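PDB 2Y6U: peroxisomal membrane protein LPX1, which hydrolyses ester bonds of lipids in peroxisomes, with acyl esterase, lipase and phospholipase A activity. Local coordinates for residues A[54-59]-A[90-95]. Residues are numbered along the deposited sequence; the frame is centred on the assembly and turned at random.
Sequences NLVFLH and LLIDQV
His59 and Gln94 join two neighbouring parallel strands of the alpha/beta-hydrolase sheet just past their C-terminal ends. Gln94 N donates an almost straight bond (177°) to His59 NE2 at 3.1 Å, in the imidazole plane, and CG of the bent Gln94 chain lies 3.6 Å from the same NE2. A chi1 of 63° sets His59 CG between the backbone N and the carbonyl carbon, and the ring reaches the other strand, where CD2 comes 3.1 Å from Ile92 O. An alanine in place of His59 would probably leave Gln94 N without its acceptor and open a gap beside Ile92 O and Gln94 CG. Further back, between these segments, Leu90 N donates to Leu55 O (2.8 Å) and Leu90 O accepts from Phe57 N (3.0 Å). Beyond them the strands spread, and one water bridges Phe57 O, His59 N and Ile92 O. On one sheet face, Ile92 CD1 meets Val56 CG1 and Leu58 CD2, beneath helix 114-125; on the other, Leu91 lies alongside Phe57, whose ring also meets Trp68. His97 packs its ring against that of His59, with the planes about 40° apart. Asp93 turns its carboxylate to Lys65 N and Asp99 N; its OD1, held by Lys65 N, lies 4.2 Å from His59 NE2.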
loop_
_atom_site.group_PDB
_atom_site.type_symbol
_atom_site.label_atom_id
_atom_site.label_comp_id
_atom_site.label_asym_id
_atom_site.label_seq_id
_atom_site.Cartn_x
_atom_site.Cartn_y
_atom_site.Cartn_z
ATOM N N ASN A 54 18.598 -0.289 9.817
ATOM C CA ASN A 54 17.826 -1.484 9.601
ATOM C C ASN A 54 17.932 -1.864 8.109
ATOM O O ASN A 54 17.786 -0.996 7.252
ATOM C CB ASN A 54 16.334 -1.247 9.945
ATOM C CG ASN A 54 16.133 -0.852 11.386
ATOM O OD1 ASN A 54 16.662 -1.547 12.246
ATOM N ND2 ASN A 54 15.504 0.292 11.661
ATOM N N LEU A 55 18.163 -3.116 7.850
ATOM C CA LEU A 55 18.335 -3.630 6.522
ATOM C C LEU A 55 17.356 -4.685 6.193
ATOM O O LEU A 55 17.142 -5.590 6.988
ATOM C CB LEU A 55 19.753 -4.201 6.377
ATOM C CG LEU A 55 20.918 -3.286 6.159
ATOM C CD1 LEU A 55 21.015 -2.078 6.927
ATOM C CD2 LEU A 55 22.309 -4.111 6.276
ATOM N N VAL A 56 16.785 -4.617 4.991
ATOM C CA VAL A 56 15.792 -5.576 4.583
ATOM C C VAL A 56 16.239 -6.169 3.234
ATOM O O VAL A 56 16.494 -5.440 2.341
ATOM C CB VAL A 56 14.412 -4.947 4.416
ATOM C CG1 VAL A 56 13.398 -6.006 3.916
ATOM C CG2 VAL A 56 13.953 -4.284 5.788
ATOM N N PHE A 57 16.441 -7.477 3.175
ATOM C CA PHE A 57 17.015 -8.090 1.960
ATOM C C PHE A 57 15.951 -8.975 1.294
ATOM O O PHE A 57 15.315 -9.786 1.963
ATOM C CB PHE A 57 18.164 -9.039 2.294
ATOM C CG PHE A 57 19.454 -8.362 2.647
ATOM C CD1 PHE A 57 19.711 -7.965 3.964
ATOM C CD2 PHE A 57 20.413 -8.119 1.674
ATOM C CE1 PHE A 57 20.920 -7.353 4.284
ATOM C CE2 PHE A 57 21.625 -7.530 1.998
ATOM C CZ PHE A 57 21.860 -7.134 3.315
ATOM N N LEU A 58 15.814 -8.794 -0.017
ATOM C CA LEU A 58 14.771 -9.398 -0.854
ATOM C C LEU A 58 15.414 -10.247 -1.931
ATOM O O LEU A 58 16.121 -9.720 -2.851
ATOM C CB LEU A 58 13.862 -8.300 -1.439
ATOM C CG LEU A 58 13.225 -7.307 -0.476
ATOM C CD1 LEU A 58 12.318 -6.344 -1.332
ATOM C CD2 LEU A 58 12.517 -8.062 0.674
ATOM N N HIS A 59 15.258 -11.556 -1.819
ATOM C CA HIS A 59 15.866 -12.475 -2.747
ATOM C C HIS A 59 15.296 -12.426 -4.191
ATOM O O HIS A 59 14.200 -11.922 -4.443
ATOM C CB HIS A 59 15.693 -13.947 -2.249
ATOM C CG HIS A 59 14.235 -14.367 -2.186
ATOM N ND1 HIS A 59 13.506 -14.693 -3.323
ATOM C CD2 HIS A 59 13.386 -14.493 -1.138
ATOM C CE1 HIS A 59 12.260 -14.987 -2.950
ATOM N NE2 HIS A 59 12.159 -14.855 -1.637
ATOM N N LEU A 90 16.303 -7.982 8.261
ATOM C CA LEU A 90 15.200 -8.902 7.933
ATOM C C LEU A 90 15.491 -9.625 6.651
ATOM O O LEU A 90 15.741 -8.998 5.607
ATOM C CB LEU A 90 13.905 -8.139 7.733
ATOM C CG LEU A 90 13.533 -7.103 8.789
ATOM C CD1 LEU A 90 12.178 -6.393 8.506
ATOM C CD2 LEU A 90 13.483 -7.736 10.223
ATOM N N LEU A 91 15.390 -10.935 6.673
ATOM C CA LEU A 91 15.556 -11.738 5.559
ATOM C C LEU A 91 14.242 -12.458 5.256
ATOM O O LEU A 91 13.740 -13.255 6.052
ATOM C CB LEU A 91 16.660 -12.770 5.773
ATOM C CG LEU A 91 18.090 -12.296 6.016
ATOM C CD1 LEU A 91 19.046 -13.554 5.954
ATOM C CD2 LEU A 91 18.513 -11.159 5.226
ATOM N N ILE A 92 13.603 -12.070 4.179
ATOM C CA ILE A 92 12.221 -12.464 3.914
ATOM C C ILE A 92 12.105 -13.495 2.752
ATOM O O ILE A 92 12.727 -13.343 1.713
ATOM C CB ILE A 92 11.400 -11.197 3.555
ATOM C CG1 ILE A 92 11.354 -10.251 4.738
ATOM C CG2 ILE A 92 9.918 -11.544 3.062
ATOM C CD1 ILE A 92 10.790 -8.793 4.363
ATOM N N ASP A 93 11.266 -14.541 2.929
ATOM C CA ASP A 93 10.917 -15.442 1.824
ATOM C C ASP A 93 9.548 -15.064 1.293
ATOM O O ASP A 93 8.533 -14.988 2.021
ATOM C CB ASP A 93 10.807 -16.870 2.248
ATOM C CG ASP A 93 12.140 -17.577 2.359
ATOM O OD1 ASP A 93 13.072 -17.268 1.621
ATOM O OD2 ASP A 93 12.212 -18.495 3.194
ATOM N N GLN A 94 9.501 -14.788 0.004
ATOM C CA GLN A 94 8.211 -14.503 -0.666
ATOM C C GLN A 94 7.308 -15.740 -0.501
ATOM O O GLN A 94 7.799 -16.863 -0.279
ATOM C CB GLN A 94 8.486 -14.266 -2.127
ATOM C CG GLN A 94 9.246 -12.959 -2.416
ATOM C CD GLN A 94 8.403 -11.765 -1.987
ATOM O OE1 GLN A 94 7.304 -11.532 -2.483
ATOM N NE2 GLN A 94 8.935 -10.984 -1.076
ATOM N N VAL A 95 5.984 -15.558 -0.678
ATOM C CA VAL A 95 4.994 -16.591 -0.349
ATOM C C VAL A 95 5.243 -17.911 -1.032
ATOM O O VAL A 95 4.935 -18.957 -0.457
ATOM C CB VAL A 95 3.515 -16.149 -0.656
ATOM C CG1 VAL A 95 3.004 -15.055 0.334
ATOM C CG2 VAL A 95 3.355 -15.767 -2.134
HETATM O O HOH W 1 15.232 -12.408 1.029
#